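Local coordinates for VgrG protein (Vibrio cholerae, PDB 4DTH), which carries an actin cross-linking toxin domain that binds ATP and magnesium and probably joins actin monomers covalently to one another, at residues Val227-Thr232 with Val298-Ile302. Coordinates in Å, arbitrary orientation, origin at the centre of the assembly. Residue numbers count along the deposited sequence, not the author numbering.
Sequences VFAYLT and VMKHI
Phe228, with chi1 t, points the edge of its ring at the backbone of the 298-302 turn, where Val298 O, His301 O and Ile302 N lie near the ring plane: Phe228 CE1 lies 3.7 Å from His301 CB and 3.5 Å from His301 O, while Phe228 CD1 meets Ile302 CG1 at 3.9 Å. The pairing illustrates how two helices distant in sequence pack through interlocking apolar side chains. Both segments are helical and run in roughly the same direction, crossing at -42° with axes 9.8 Å apart. Register is set by Phe228 CA opposite Val298 CA (5.5 Å) and Thr232 CA opposite Ile302 CA (5.9 Å). Ile302 (chi1 m, chi2 t) brings CD1 to 3.7 Å from Leu231 CB; the all-m Met299 curls its SD back to 3.8 Å from Leu231 CD1. Val298 CG1 sits 3.8 Å from Phe228 CA. Phe209 of helix 204-212 also meets the Phe228 ring. Thr232 OG1 donates to Phe228 O (2.8 Å) within its own helix; with no hydrogen bond between the segments, apolar side-chain packing mainly holds them together.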
loop_
_atom_site.group_PDB
_atom_site.type_symbol
_atom_site.label_atom_id
_atom_site.label_comp_id
_atom_site.label_asym_id
_atom_site.label_seq_id
_atom_site.Cartn_x
_atom_site.Cartn_y
_atom_site.Cartn_z
ATOM N N VAL A 227 -12.902 12.531 13.431
ATOM C CA VAL A 227 -13.209 12.347 12.006
ATOM C C VAL A 227 -12.946 13.658 11.261
ATOM O O VAL A 227 -12.323 13.640 10.195
ATOM C CB VAL A 227 -14.635 11.794 11.738
ATOM C CG1 VAL A 227 -14.950 11.778 10.239
ATOM C CG2 VAL A 227 -14.791 10.388 12.321
ATOM N N PHE A 228 -13.383 14.788 11.840
ATOM C CA PHE A 228 -13.164 16.099 11.228
ATOM C C PHE A 228 -11.678 16.373 11.043
ATOM O O PHE A 228 -11.289 16.777 9.957
ATOM C CB PHE A 228 -13.807 17.213 12.070
ATOM C CG PHE A 228 -13.490 18.609 11.583
ATOM C CD1 PHE A 228 -14.252 19.203 10.582
ATOM C CD2 PHE A 228 -12.456 19.344 12.152
ATOM C CE1 PHE A 228 -13.985 20.511 10.164
ATOM C CE2 PHE A 228 -12.201 20.659 11.738
ATOM C CZ PHE A 228 -12.958 21.221 10.737
ATOM N N ALA A 229 -10.850 16.163 12.089
ATOM C CA ALA A 229 -9.410 16.413 11.974
ATOM C C ALA A 229 -8.750 15.525 10.916
ATOM O O ALA A 229 -7.916 16.013 10.151
ATOM C CB ALA A 229 -8.727 16.224 13.309
ATOM N N TYR A 230 -9.143 14.244 10.857
ATOM C CA TYR A 230 -8.604 13.281 9.900
ATOM C C TYR A 230 -8.947 13.701 8.465
ATOM O O TYR A 230 -8.038 13.861 7.641
ATOM C CB TYR A 230 -9.140 11.868 10.215
ATOM C CG TYR A 230 -8.676 10.812 9.234
ATOM C CD1 TYR A 230 -7.364 10.339 9.255
ATOM C CD2 TYR A 230 -9.530 10.320 8.253
ATOM C CE1 TYR A 230 -6.926 9.385 8.341
ATOM C CE2 TYR A 230 -9.107 9.352 7.343
ATOM C CZ TYR A 230 -7.802 8.890 7.390
ATOM O OH TYR A 230 -7.380 7.960 6.479
ATOM N N LEU A 231 -10.253 13.881 8.170
ATOM C CA LEU A 231 -10.711 14.264 6.830
ATOM C C LEU A 231 -10.193 15.631 6.418
ATOM O O LEU A 231 -9.680 15.760 5.309
ATOM C CB LEU A 231 -12.243 14.223 6.728
ATOM C CG LEU A 231 -12.877 12.837 6.674
ATOM C CD1 LEU A 231 -14.394 12.947 6.607
ATOM C CD2 LEU A 231 -12.345 12.019 5.467
ATOM N N THR A 232 -10.291 16.644 7.305
ATOM C CA THR A 232 -9.790 17.981 6.966
ATOM C C THR A 232 -8.295 17.929 6.647
ATOM O O THR A 232 -7.885 18.534 5.666
ATOM C CB THR A 232 -10.137 19.023 8.038
ATOM O OG1 THR A 232 -11.547 19.011 8.273
ATOM C CG2 THR A 232 -9.723 20.421 7.624
ATOM N N VAL A 298 -19.895 17.284 10.539
ATOM C CA VAL A 298 -18.470 17.199 10.195
ATOM C C VAL A 298 -18.250 17.736 8.772
ATOM O O VAL A 298 -17.430 18.639 8.579
ATOM C CB VAL A 298 -17.912 15.750 10.356
ATOM C CG1 VAL A 298 -16.550 15.597 9.679
ATOM C CG2 VAL A 298 -17.828 15.341 11.822
ATOM N N MET A 299 -18.980 17.173 7.782
ATOM C CA MET A 299 -18.847 17.528 6.368
ATOM C C MET A 299 -19.096 18.998 6.082
ATOM O O MET A 299 -18.320 19.612 5.342
ATOM C CB MET A 299 -19.701 16.617 5.466
ATOM C CG MET A 299 -19.316 15.136 5.549
ATOM S SD MET A 299 -17.534 14.785 5.506
ATOM C CE MET A 299 -17.133 15.398 3.967
ATOM N N LYS A 300 -20.147 19.566 6.694
ATOM C CA LYS A 300 -20.510 20.976 6.541
ATOM C C LYS A 300 -19.368 21.898 6.991
ATOM O O LYS A 300 -19.133 22.918 6.345
ATOM C CB LYS A 300 -21.815 21.291 7.307
ATOM C CG LYS A 300 -23.016 21.589 6.401
ATOM C CD LYS A 300 -24.176 20.621 6.632
ATOM C CE LYS A 300 -25.341 20.824 5.691
ATOM N NZ LYS A 300 -26.633 20.800 6.429
ATOM N N HIS A 301 -18.620 21.510 8.043
ATOM C CA HIS A 301 -17.508 22.301 8.584
ATOM C C HIS A 301 -16.178 22.202 7.831
ATOM O O HIS A 301 -15.297 23.039 8.047
ATOM C CB HIS A 301 -17.328 22.040 10.082
ATOM C CG HIS A 301 -18.383 22.692 10.914
ATOM N ND1 HIS A 301 -19.554 22.033 11.239
ATOM C CD2 HIS A 301 -18.419 23.935 11.447
ATOM C CE1 HIS A 301 -20.259 22.890 11.966
ATOM N NE2 HIS A 301 -19.607 24.040 12.130
ATOM N N ILE A 302 -16.028 21.214 6.936
ATOM C CA ILE A 302 -14.783 21.065 6.170
ATOM C C ILE A 302 -14.618 22.155 5.101
ATOM O O ILE A 302 -13.516 22.676 4.960
ATOM C CB ILE A 302 -14.603 19.640 5.586
ATOM C CG1 ILE A 302 -14.603 18.582 6.712
ATOM C CG2 ILE A 302 -13.300 19.546 4.750
ATOM C CD1 ILE A 302 -14.581 17.109 6.232
#